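Local coordinates for thioredoxin (Thermosipho africanus, PDB 6MOS), which probably reduces or exchanges disulfide bonds in partner proteins through a redox-active cysteine pair, as thioredoxins do, at residues 29-35 with 58-64; 51-57 with 104-108; 76-82 with 93-98. All coordinates share one frame; numbering follows the deposited sequence.

Interaction 1 of 3, residues 29-35 with 58-64; sequences KIEYFKN and DIEVIDV. With TAM (tris(hydroxyethyl)aminomethane), chain B.
Lys34 reaches across from strand 29-34 to strand 58-63, where its CG meets Val61, while CD, CE and NZ all run along Asp63. From CB, which carries the chain off the strand, CG turns between the backbone N and the carbonyl carbon (chi1 57°) and lies 3.8 Å from CG1 of Val61; a second bend at chi2 brings CD and CE alongside Asp63 OD2, and NZ closes a salt bridge of 2.8 Å to Asp63 OD2, using the anti lone pair of that oxygen. Asp36 gives the same NZ a second carboxylate. At the other end of the strands Lys29 runs out extended and sets NZ between two acids on the Glu31 and Phe33 side of the sheet: Glu31 OE2 at 2.8 Å and Glu60 OE1, a salt bridge whose modelled 2.4 Å is doubtfully short. The shared ammonium probably offsets the closeness of these two carboxylates, whose planes are nearly perpendicular, and Glu31 OE1 is held by Tyr70. Further along, the Phe33 ring lies beside Ile62, CE2 to CD1 3.6 Å. Between the strands runs a ladder of parallel backbone hydrogen bonds, from Ile30 N to Asp58 O at 2.9 Å up to Val64 N on Lys34 O. The outer edge of strand 58-63 binds tris(hydroxyethyl)aminomethane, Val61 N donating to its O4. Two adjacent parallel strands connected through helix 39-55 form the beta-alpha-beta crossover of the thioredoxin fold.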
loop_
_atom_site.group_PDB
_atom_site.type_symbol
_atom_site.label_atom_id
_atom_site.label_comp_id
_atom_site.label_asym_id
_atom_site.label_seq_id
_atom_site.Cartn_x
_atom_site.Cartn_y
_atom_site.Cartn_z
ATOM N N LYS A 29 -5.398 -7.118 -1.590
ATOM C CA LYS A 29 -5.451 -6.191 -0.475
ATOM C C LYS A 29 -4.302 -5.217 -0.627
ATOM O O LYS A 29 -3.199 -5.613 -1.016
ATOM C CB LYS A 29 -5.336 -6.907 0.872
ATOM C CG LYS A 29 -5.675 -6.014 2.042
ATOM C CD LYS A 29 -5.041 -6.508 3.326
ATOM C CE LYS A 29 -5.443 -5.618 4.481
ATOM N NZ LYS A 29 -4.930 -6.115 5.791
ATOM N N ILE A 30 -4.575 -3.948 -0.340
ATOM C CA ILE A 30 -3.547 -2.924 -0.215
ATOM C C ILE A 30 -3.377 -2.591 1.258
ATOM O O ILE A 30 -4.362 -2.333 1.957
ATOM C CB ILE A 30 -3.904 -1.660 -1.010
ATOM C CG1 ILE A 30 -4.048 -2.004 -2.500
ATOM C CG2 ILE A 30 -2.873 -0.548 -0.734
ATOM C CD1 ILE A 30 -4.598 -0.868 -3.341
ATOM N N GLU A 31 -2.133 -2.590 1.726
ATOM C CA GLU A 31 -1.797 -2.130 3.067
ATOM C C GLU A 31 -0.975 -0.858 2.925
ATOM O O GLU A 31 0.051 -0.861 2.241
ATOM C CB GLU A 31 -1.041 -3.205 3.845
ATOM C CG GLU A 31 -2.020 -4.333 4.289
ATOM C CD GLU A 31 -1.384 -5.436 5.121
ATOM O OE1 GLU A 31 -0.157 -5.484 5.210
ATOM O OE2 GLU A 31 -2.131 -6.295 5.678
ATOM N N TYR A 32 -1.444 0.224 3.546
ATOM C CA TYR A 32 -0.832 1.546 3.425
ATOM C C TYR A 32 -0.324 1.941 4.803
ATOM O O TYR A 32 -1.126 2.146 5.715
ATOM C CB TYR A 32 -1.854 2.555 2.913
ATOM C CG TYR A 32 -1.293 3.935 2.687
ATOM C CD1 TYR A 32 -0.500 4.193 1.590
ATOM C CD2 TYR A 32 -1.578 4.976 3.561
ATOM C CE1 TYR A 32 0.027 5.453 1.380
ATOM C CE2 TYR A 32 -1.055 6.251 3.360
ATOM C CZ TYR A 32 -0.254 6.476 2.265
ATOM O OH TYR A 32 0.271 7.738 2.035
ATOM N N PHE A 33 0.993 2.049 4.957
ATOM C CA PHE A 33 1.610 2.363 6.243
ATOM C C PHE A 33 1.955 3.842 6.290
ATOM O O PHE A 33 2.605 4.361 5.378
ATOM C CB PHE A 33 2.863 1.520 6.484
ATOM C CG PHE A 33 2.599 0.033 6.508
ATOM C CD1 PHE A 33 2.579 -0.700 5.327
ATOM C CD2 PHE A 33 2.376 -0.624 7.708
ATOM C CE1 PHE A 33 2.337 -2.075 5.342
ATOM C CE2 PHE A 33 2.131 -1.999 7.737
ATOM C CZ PHE A 33 2.109 -2.721 6.556
ATOM N N LYS A 34 1.517 4.520 7.350
ATOM C CA LYS A 34 1.660 5.967 7.417
ATOM C C LYS A 34 1.890 6.386 8.862
ATOM O O LYS A 34 1.812 5.581 9.790
ATOM C CB LYS A 34 0.422 6.670 6.824
ATOM C CG LYS A 34 -0.936 6.292 7.474
ATOM C CD LYS A 34 -1.232 7.158 8.717
ATOM C CE LYS A 34 -2.607 6.876 9.304
ATOM N NZ LYS A 34 -2.933 7.910 10.337
ATOM N N ASN A 35 2.192 7.667 9.042
ATOM C CA ASN A 35 1.953 8.303 10.325
ATOM C C ASN A 35 1.418 9.699 10.049
ATOM O O ASN A 35 1.413 10.172 8.906
ATOM C CB ASN A 35 3.200 8.276 11.213
ATOM C CG ASN A 35 4.284 9.195 10.741
ATOM O OD1 ASN A 35 4.053 10.369 10.468
ATOM N ND2 ASN A 35 5.492 8.661 10.659
ATOM N N ASP A 58 -9.731 -4.205 -1.185
ATOM C CA ASP A 58 -9.701 -3.770 0.207
ATOM C C ASP A 58 -8.417 -3.007 0.477
ATOM O O ASP A 58 -7.366 -3.328 -0.081
ATOM C CB ASP A 58 -9.774 -4.964 1.160
ATOM C CG ASP A 58 -11.143 -5.592 1.219
ATOM O OD1 ASP A 58 -12.121 -4.960 0.760
ATOM O OD2 ASP A 58 -11.230 -6.719 1.739
ATOM N N ILE A 59 -8.493 -1.992 1.334
ATOM C CA ILE A 59 -7.309 -1.237 1.719
ATOM C C ILE A 59 -7.327 -1.041 3.223
ATOM O O ILE A 59 -8.345 -0.633 3.793
ATOM C CB ILE A 59 -7.206 0.123 0.999
ATOM C CG1 ILE A 59 -5.946 0.852 1.465
ATOM C CG2 ILE A 59 -8.443 0.982 1.248
ATOM C CD1 ILE A 59 -5.590 2.049 0.610
ATOM N N GLU A 60 -6.214 -1.344 3.869
ATOM C CA GLU A 60 -6.079 -1.124 5.297
ATOM C C GLU A 60 -5.055 -0.018 5.505
ATOM O O GLU A 60 -3.935 -0.112 4.995
ATOM C CB GLU A 60 -5.652 -2.400 6.005
ATOM C CG GLU A 60 -5.539 -2.201 7.500
ATOM C CD GLU A 60 -5.193 -3.473 8.249
ATOM O OE1 GLU A 60 -4.967 -4.520 7.598
ATOM O OE2 GLU A 60 -5.135 -3.407 9.502
ATOM N N VAL A 61 -5.446 1.036 6.213
ATOM C CA VAL A 61 -4.544 2.148 6.503
ATOM C C VAL A 61 -4.003 1.928 7.908
ATOM O O VAL A 61 -4.775 1.774 8.863
ATOM C CB VAL A 61 -5.251 3.505 6.366
ATOM C CG1 VAL A 61 -4.260 4.641 6.616
ATOM C CG2 VAL A 61 -5.850 3.642 4.978
ATOM N N ILE A 62 -2.682 1.854 8.032
ATOM C CA ILE A 62 -2.028 1.407 9.253
ATOM C C ILE A 62 -1.137 2.540 9.733
ATOM O O ILE A 62 -0.263 3.000 8.989
ATOM C CB ILE A 62 -1.214 0.126 9.020
ATOM C CG1 ILE A 62 -2.141 -0.987 8.532
ATOM C CG2 ILE A 62 -0.457 -0.283 10.292
ATOM C CD1 ILE A 62 -1.427 -2.173 7.949
ATOM N N ASP A 63 -1.367 2.997 10.964
ATOM C CA ASP A 63 -0.562 4.062 11.548
ATOM C C ASP A 63 0.570 3.421 12.340
ATOM O O ASP A 63 0.333 2.780 13.371
ATOM C CB ASP A 63 -1.406 4.979 12.428
ATOM C CG ASP A 63 -0.664 6.256 12.779
ATOM O OD1 ASP A 63 0.294 6.164 13.570
ATOM O OD2 ASP A 63 -1.025 7.328 12.246
ATOM N N VAL A 64 1.808 3.622 11.874
ATOM C CA VAL A 64 2.946 2.906 12.447
ATOM C C VAL A 64 3.301 3.427 13.830
ATOM O O VAL A 64 4.005 2.743 14.581
ATOM C CB VAL A 64 4.160 2.969 11.502
ATOM C CG1 VAL A 64 3.775 2.391 10.149
ATOM C CG2 VAL A 64 4.708 4.406 11.367
HETATM C C TAM B . -10.432 -1.298 7.462
HETATM C C1 TAM B . -9.548 -0.515 8.449
HETATM C C2 TAM B . -10.190 -0.889 6.019
HETATM C C3 TAM B . -10.161 -2.797 7.699
HETATM C C4 TAM B . -9.162 0.887 7.996
HETATM C C5 TAM B . -11.406 -0.189 5.408
HETATM C C6 TAM B . -9.908 -3.658 6.462
HETATM N N TAM B . -11.830 -1.017 7.773
HETATM O O4 TAM B . -7.798 0.863 7.692
HETATM O O5 TAM B . -11.088 0.344 4.148
HETATM O O6 TAM B . -11.108 -4.122 5.867
#

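Interaction 2 of 3, residues 51-57 with 104-108; sequences IAKNFDI and INTIE
The segments 51-55 and 104-108 of two helices run nearly parallel, 20° apart with axes 11.5 Å from each other, a wide spacing that large side chains from Ile51, Phe55, Ile104 and Ile107 bridge. Ile51 and Ile104 meet most closely, CD1 of the former lying 3.5 Å from CG1 of the latter, while Ile51 CG2 turns to the end of Ile107. The Phe55 ring, its CG anti to the carbonyl carbon (chi1 -68°), presents one face to Ile107: CG2 sits over the ring centre, 3.9 Å from the centroid and 9° off the normal, a CH-pi contact. Ile104 CG2 comes to the ring edge near its plane, and the aliphatic CG of Glu108 approaches CZ of Phe55 at 3.6 Å, with the carboxylate plane almost perpendicular to the ring. The same CG2 of Ile107 also receives Ile57 CD1, at 3.8 Å. The helix closes in a Schellman motif, in which Asp56 takes positive phi and Ile57 N bonds back to Ala52 O at 2.9 Å, turning the chain so that Ile57 comes back toward Ile107. Ile107 and Ile57 both reach Ile30 of strand 29-34, and Leu111 adds to the packing on Phe55. No hydrogen bond links the two segments; apolar side chains and the aliphatic part of Glu108 join them, so the contact probably rests on dispersion and close fit, with no directed bond to fix the helices' relative slide.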
loop_
_atom_site.group_PDB
_atom_site.type_symbol
_atom_site.label_atom_id
_atom_site.label_comp_id
_atom_site.label_asym_id
_atom_site.label_seq_id
_atom_site.Cartn_x
_atom_site.Cartn_y
_atom_site.Cartn_z
ATOM N N ILE A 51 -7.462 4.647 -5.800
ATOM C CA ILE A 51 -6.965 3.482 -6.532
ATOM C C ILE A 51 -7.659 2.215 -6.050
ATOM O O ILE A 51 -8.103 1.383 -6.851
ATOM C CB ILE A 51 -5.437 3.370 -6.377
ATOM C CG1 ILE A 51 -4.742 4.528 -7.086
ATOM C CG2 ILE A 51 -4.926 2.041 -6.910
ATOM C CD1 ILE A 51 -3.337 4.776 -6.573
ATOM N N ALA A 52 -7.759 2.051 -4.729
ATOM C CA ALA A 52 -8.364 0.845 -4.170
ATOM C C ALA A 52 -9.841 0.757 -4.530
ATOM O O ALA A 52 -10.334 -0.300 -4.944
ATOM C CB ALA A 52 -8.173 0.819 -2.653
ATOM N N LYS A 53 -10.563 1.870 -4.383
ATOM C CA LYS A 53 -11.961 1.918 -4.799
ATOM C C LYS A 53 -12.096 1.650 -6.293
ATOM O O LYS A 53 -13.036 0.978 -6.731
ATOM C CB LYS A 53 -12.557 3.279 -4.434
ATOM C CG LYS A 53 -14.012 3.459 -4.826
ATOM C CD LYS A 53 -14.250 4.811 -5.496
ATOM C CE LYS A 53 -15.743 5.142 -5.603
ATOM N NZ LYS A 53 -16.601 3.990 -6.029
ATOM N N ASN A 54 -11.151 2.158 -7.090
ATOM C CA ASN A 54 -11.210 1.998 -8.538
ATOM C C ASN A 54 -11.066 0.542 -8.961
ATOM O O ASN A 54 -11.622 0.141 -9.990
ATOM C CB ASN A 54 -10.117 2.833 -9.190
ATOM C CG ASN A 54 -10.578 3.493 -10.455
ATOM O OD1 ASN A 54 -11.168 4.575 -10.424
ATOM N ND2 ASN A 54 -10.317 2.846 -11.588
ATOM N N PHE A 55 -10.320 -0.257 -8.198
ATOM C CA PHE A 55 -10.113 -1.666 -8.506
ATOM C C PHE A 55 -10.904 -2.592 -7.593
ATOM O O PHE A 55 -10.733 -3.814 -7.676
ATOM C CB PHE A 55 -8.625 -2.022 -8.425
ATOM C CG PHE A 55 -7.783 -1.388 -9.490
ATOM C CD1 PHE A 55 -7.680 -1.965 -10.743
ATOM C CD2 PHE A 55 -7.073 -0.225 -9.234
ATOM C CE1 PHE A 55 -6.896 -1.389 -11.722
ATOM C CE2 PHE A 55 -6.284 0.362 -10.211
ATOM C CZ PHE A 55 -6.195 -0.222 -11.459
ATOM N N ASP A 56 -11.756 -2.045 -6.724
ATOM C CA ASP A 56 -12.520 -2.834 -5.763
ATOM C C ASP A 56 -11.607 -3.740 -4.944
ATOM O O ASP A 56 -11.862 -4.933 -4.779
ATOM C CB ASP A 56 -13.605 -3.646 -6.465
ATOM C CG ASP A 56 -14.591 -2.774 -7.193
ATOM O OD1 ASP A 56 -15.438 -2.161 -6.511
ATOM O OD2 ASP A 56 -14.518 -2.698 -8.439
ATOM N N ILE A 57 -10.516 -3.166 -4.438
ATOM C CA ILE A 57 -9.568 -3.884 -3.594
ATOM C C ILE A 57 -9.664 -3.318 -2.184
ATOM O O ILE A 57 -9.698 -2.094 -2.007
ATOM C CB ILE A 57 -8.135 -3.772 -4.144
ATOM C CG1 ILE A 57 -8.003 -4.546 -5.458
ATOM C CG2 ILE A 57 -7.113 -4.269 -3.120
ATOM C CD1 ILE A 57 -6.639 -4.367 -6.115
ATOM N N ILE A 104 -0.190 1.785 -9.264
ATOM C CA ILE A 104 -1.262 1.480 -10.207
ATOM C C ILE A 104 -0.780 0.485 -11.249
ATOM O O ILE A 104 -1.491 -0.471 -11.598
ATOM C CB ILE A 104 -1.790 2.769 -10.863
ATOM C CG1 ILE A 104 -2.443 3.666 -9.812
ATOM C CG2 ILE A 104 -2.795 2.424 -11.963
ATOM C CD1 ILE A 104 -2.736 5.070 -10.300
ATOM N N ASN A 105 0.439 0.687 -11.759
ATOM C CA ASN A 105 0.955 -0.189 -12.802
ATOM C C ASN A 105 1.086 -1.624 -12.307
ATOM O O ASN A 105 0.779 -2.569 -13.042
ATOM C CB ASN A 105 2.296 0.337 -13.302
ATOM C CG ASN A 105 2.562 -0.050 -14.728
ATOM O OD1 ASN A 105 3.458 -0.851 -15.007
ATOM N ND2 ASN A 105 1.774 0.504 -15.649
ATOM N N THR A 106 1.534 -1.808 -11.061
ATOM C CA THR A 106 1.676 -3.158 -10.523
ATOM C C THR A 106 0.317 -3.817 -10.343
ATOM O O THR A 106 0.150 -5.005 -10.653
ATOM C CB THR A 106 2.441 -3.127 -9.194
ATOM O OG1 THR A 106 3.778 -2.664 -9.419
ATOM C CG2 THR A 106 2.494 -4.508 -8.562
ATOM N N ILE A 107 -0.667 -3.059 -9.849
ATOM C CA ILE A 107 -2.007 -3.610 -9.678
ATOM C C ILE A 107 -2.579 -4.028 -11.025
ATOM O O ILE A 107 -3.160 -5.112 -11.161
ATOM C CB ILE A 107 -2.916 -2.597 -8.955
ATOM C CG1 ILE A 107 -2.382 -2.319 -7.554
ATOM C CG2 ILE A 107 -4.342 -3.102 -8.885
ATOM C CD1 ILE A 107 -3.268 -1.397 -6.714
ATOM N N GLU A 108 -2.385 -3.198 -12.055
ATOM C CA GLU A 108 -2.927 -3.535 -13.369
ATOM C C GLU A 108 -2.230 -4.749 -13.968
ATOM O O GLU A 108 -2.896 -5.665 -14.475
ATOM C CB GLU A 108 -2.829 -2.330 -14.303
ATOM C CG GLU A 108 -3.959 -1.348 -14.076
ATOM C CD GLU A 108 -4.012 -0.240 -15.105
ATOM O OE1 GLU A 108 -2.964 0.065 -15.712
ATOM O OE2 GLU A 108 -5.112 0.325 -15.305
#

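Interaction 3 of 3, residues 76-82 with 93-98; sequences VFTVPTV and RFARNF
Val82 and Phe94 form a hydrogen-bonded antiparallel pair in the hairpin of strands 81-86 and 89-95, part of the thioredoxin sheet. Each gives its N-H to the other's carbonyl, in the carbonyl plane: Val82 N to Phe94 O at 2.8 Å and Phe94 N to Val82 O at 2.7 Å. Before the strand, the chain passes through the cis peptide preceding Pro80, characteristic of thioredoxins, and the Pro80 side chain touches Cys38 and Cys41, which are joined in the disulfide. Thr81 OG1 donates to Thr78 O at 2.6 Å, from 33° out of the carbonyl plane, tying the turn across the proline, while its CG2 packs on Arg93 CG. A valine at Thr81 would probably leave Thr78 O without this donor and free the turn to shift. The charged end of Arg93 is held by Glu90, with Lys74 O accepting from NH2. Phe98 lays one face over Phe94 CB and brings its edge to Pro80 O. A water links the segments beyond the strand pairing: it donates to Pro80 O, accepts from Arg96 N at 2.9 Å, and is hydrogen-bonded to Thr78 OG1 at 3.1 Å.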
loop_
_atom_site.group_PDB
_atom_site.type_symbol
_atom_site.label_atom_id
_atom_site.label_comp_id
_atom_site.label_asym_id
_atom_site.label_seq_id
_atom_site.Cartn_x
_atom_site.Cartn_y
_atom_site.Cartn_z
ATOM N N VAL A 76 8.412 -3.000 8.388
ATOM C CA VAL A 76 8.121 -1.700 7.797
ATOM C C VAL A 76 8.729 -0.640 8.699
ATOM O O VAL A 76 8.376 -0.554 9.881
ATOM C CB VAL A 76 6.610 -1.478 7.655
ATOM C CG1 VAL A 76 6.327 -0.028 7.227
ATOM C CG2 VAL A 76 6.021 -2.489 6.692
ATOM N N PHE A 77 9.627 0.171 8.143
ATOM C CA PHE A 77 10.354 1.167 8.917
ATOM C C PHE A 77 10.211 2.583 8.404
ATOM O O PHE A 77 10.427 3.520 9.175
ATOM C CB PHE A 77 11.844 0.817 8.966
ATOM C CG PHE A 77 12.091 -0.598 9.306
ATOM C CD1 PHE A 77 11.715 -1.089 10.544
ATOM C CD2 PHE A 77 12.669 -1.452 8.391
ATOM C CE1 PHE A 77 11.917 -2.409 10.866
ATOM C CE2 PHE A 77 12.882 -2.772 8.708
ATOM C CZ PHE A 77 12.503 -3.254 9.946
ATOM N N THR A 78 9.895 2.770 7.137
ATOM C CA THR A 78 9.695 4.090 6.568
ATOM C C THR A 78 8.252 4.238 6.111
ATOM O O THR A 78 7.589 3.260 5.760
ATOM C CB THR A 78 10.642 4.344 5.381
ATOM O OG1 THR A 78 10.362 5.636 4.828
ATOM C CG2 THR A 78 10.500 3.265 4.316
ATOM N N VAL A 79 7.764 5.472 6.123
ATOM C CA VAL A 79 6.454 5.762 5.545
ATOM C C VAL A 79 6.610 6.860 4.497
ATOM O O VAL A 79 7.496 7.719 4.620
ATOM C CB VAL A 79 5.427 6.128 6.636
ATOM C CG1 VAL A 79 5.201 4.938 7.520
ATOM C CG2 VAL A 79 5.939 7.268 7.501
ATOM N N PRO A 80 5.799 6.871 3.436
ATOM C CA PRO A 80 4.781 5.829 3.221
ATOM C C PRO A 80 5.397 4.502 2.784
ATOM O O PRO A 80 6.455 4.494 2.145
ATOM C CB PRO A 80 3.903 6.430 2.126
ATOM C CG PRO A 80 4.837 7.317 1.350
ATOM C CD PRO A 80 5.767 7.913 2.393
ATOM N N THR A 81 4.777 3.383 3.166
ATOM C CA THR A 81 5.089 2.093 2.572
ATOM C C THR A 81 3.783 1.513 2.057
ATOM O O THR A 81 2.752 1.621 2.722
ATOM C CB THR A 81 5.769 1.120 3.565
ATOM O OG1 THR A 81 7.095 1.567 3.893
ATOM C CG2 THR A 81 5.846 -0.295 2.991
ATOM N N VAL A 82 3.817 0.948 0.854
ATOM C CA VAL A 82 2.646 0.333 0.237
ATOM C C VAL A 82 2.962 -1.133 0.001
ATOM O O VAL A 82 3.993 -1.461 -0.593
ATOM C CB VAL A 82 2.253 1.027 -1.081
ATOM C CG1 VAL A 82 1.093 0.291 -1.725
ATOM C CG2 VAL A 82 1.862 2.467 -0.824
ATOM N N ARG A 93 6.174 -4.658 -2.614
ATOM C CA ARG A 93 6.308 -3.652 -1.577
ATOM C C ARG A 93 6.906 -2.392 -2.192
ATOM O O ARG A 93 7.813 -2.468 -3.034
ATOM C CB ARG A 93 7.174 -4.178 -0.421
ATOM C CG ARG A 93 7.356 -3.214 0.735
ATOM C CD ARG A 93 8.223 -3.818 1.830
ATOM N NE ARG A 93 7.620 -5.004 2.422
ATOM C CZ ARG A 93 7.769 -5.349 3.701
ATOM N NH1 ARG A 93 8.501 -4.588 4.505
ATOM N NH2 ARG A 93 7.178 -6.437 4.173
ATOM N N PHE A 94 6.366 -1.237 -1.806
ATOM C CA PHE A 94 6.885 0.061 -2.234
ATOM C C PHE A 94 7.306 0.842 -0.998
ATOM O O PHE A 94 6.480 1.119 -0.129
ATOM C CB PHE A 94 5.835 0.857 -3.011
ATOM C CG PHE A 94 5.268 0.140 -4.198
ATOM C CD1 PHE A 94 4.209 -0.745 -4.054
ATOM C CD2 PHE A 94 5.771 0.368 -5.470
ATOM C CE1 PHE A 94 3.673 -1.402 -5.156
ATOM C CE2 PHE A 94 5.231 -0.287 -6.578
ATOM C CZ PHE A 94 4.188 -1.170 -6.418
ATOM N N ALA A 95 8.580 1.210 -0.917
ATOM C CA ALA A 95 9.027 2.050 0.186
ATOM C C ALA A 95 10.190 2.897 -0.310
ATOM O O ALA A 95 10.803 2.591 -1.336
ATOM C CB ALA A 95 9.451 1.223 1.398
ATOM N N ARG A 96 10.461 3.975 0.420
ATOM C CA ARG A 96 11.624 4.841 0.193
ATOM C C ARG A 96 11.503 5.695 -1.061
ATOM O O ARG A 96 11.426 6.925 -0.964
ATOM C CB ARG A 96 12.916 4.018 0.135
ATOM C CG ARG A 96 13.425 3.572 1.495
ATOM C CD ARG A 96 14.631 2.653 1.379
ATOM N NE ARG A 96 15.077 2.175 2.687
ATOM C CZ ARG A 96 14.535 1.147 3.337
ATOM N NH1 ARG A 96 13.513 0.482 2.804
ATOM N NH2 ARG A 96 15.010 0.784 4.525
ATOM N N ASN A 97 11.510 5.080 -2.244
ATOM C CA ASN A 97 11.477 5.851 -3.491
ATOM C C ASN A 97 10.534 5.168 -4.476
ATOM O O ASN A 97 10.906 4.182 -5.125
ATOM C CB ASN A 97 12.869 6.017 -4.091
ATOM C CG ASN A 97 13.033 7.344 -4.818
ATOM O OD1 ASN A 97 12.242 8.273 -4.633
ATOM N ND2 ASN A 97 14.061 7.440 -5.653
ATOM N N PHE A 98 9.322 5.706 -4.590
ATOM C CA PHE A 98 8.335 5.203 -5.535
ATOM C C PHE A 98 7.294 6.286 -5.775
ATOM O O PHE A 98 7.065 7.149 -4.919
ATOM C CB PHE A 98 7.667 3.925 -5.020
ATOM C CG PHE A 98 6.778 4.142 -3.835
ATOM C CD1 PHE A 98 7.304 4.178 -2.546
ATOM C CD2 PHE A 98 5.408 4.283 -3.999
ATOM C CE1 PHE A 98 6.477 4.361 -1.456
ATOM C CE2 PHE A 98 4.575 4.479 -2.902
ATOM C CZ PHE A 98 5.112 4.512 -1.633
HETATM O O HOH W 1 8.753 5.530 2.226
#

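Interactions 1 and 3 belong to the same sheet: strands 29-34 and 81-86 are neighbours in it, and Phe33 N probably bonds to Thr81 O. Interaction 2 lies on the helices instead, meeting interaction 1 where Ala52 CB packs on Ile59 CB. All three are partly buried; their centres lie about 6 Å (interaction 1), 8 Å (interaction 3) and 10 Å (interaction 2) from the chain's centre. Interaction 1 combines a backbone ladder with salt bridges toward the strand ends, one reaching buried Glu31; interaction 2 has no polar bond between its segments, the charged end of Glu108 sitting at its exposed rim; interaction 3 supplements a shorter pairing with a water bridge, beside the disulfide. Helix 39-55 links the strands of interaction 1 and supplies half of interaction 2.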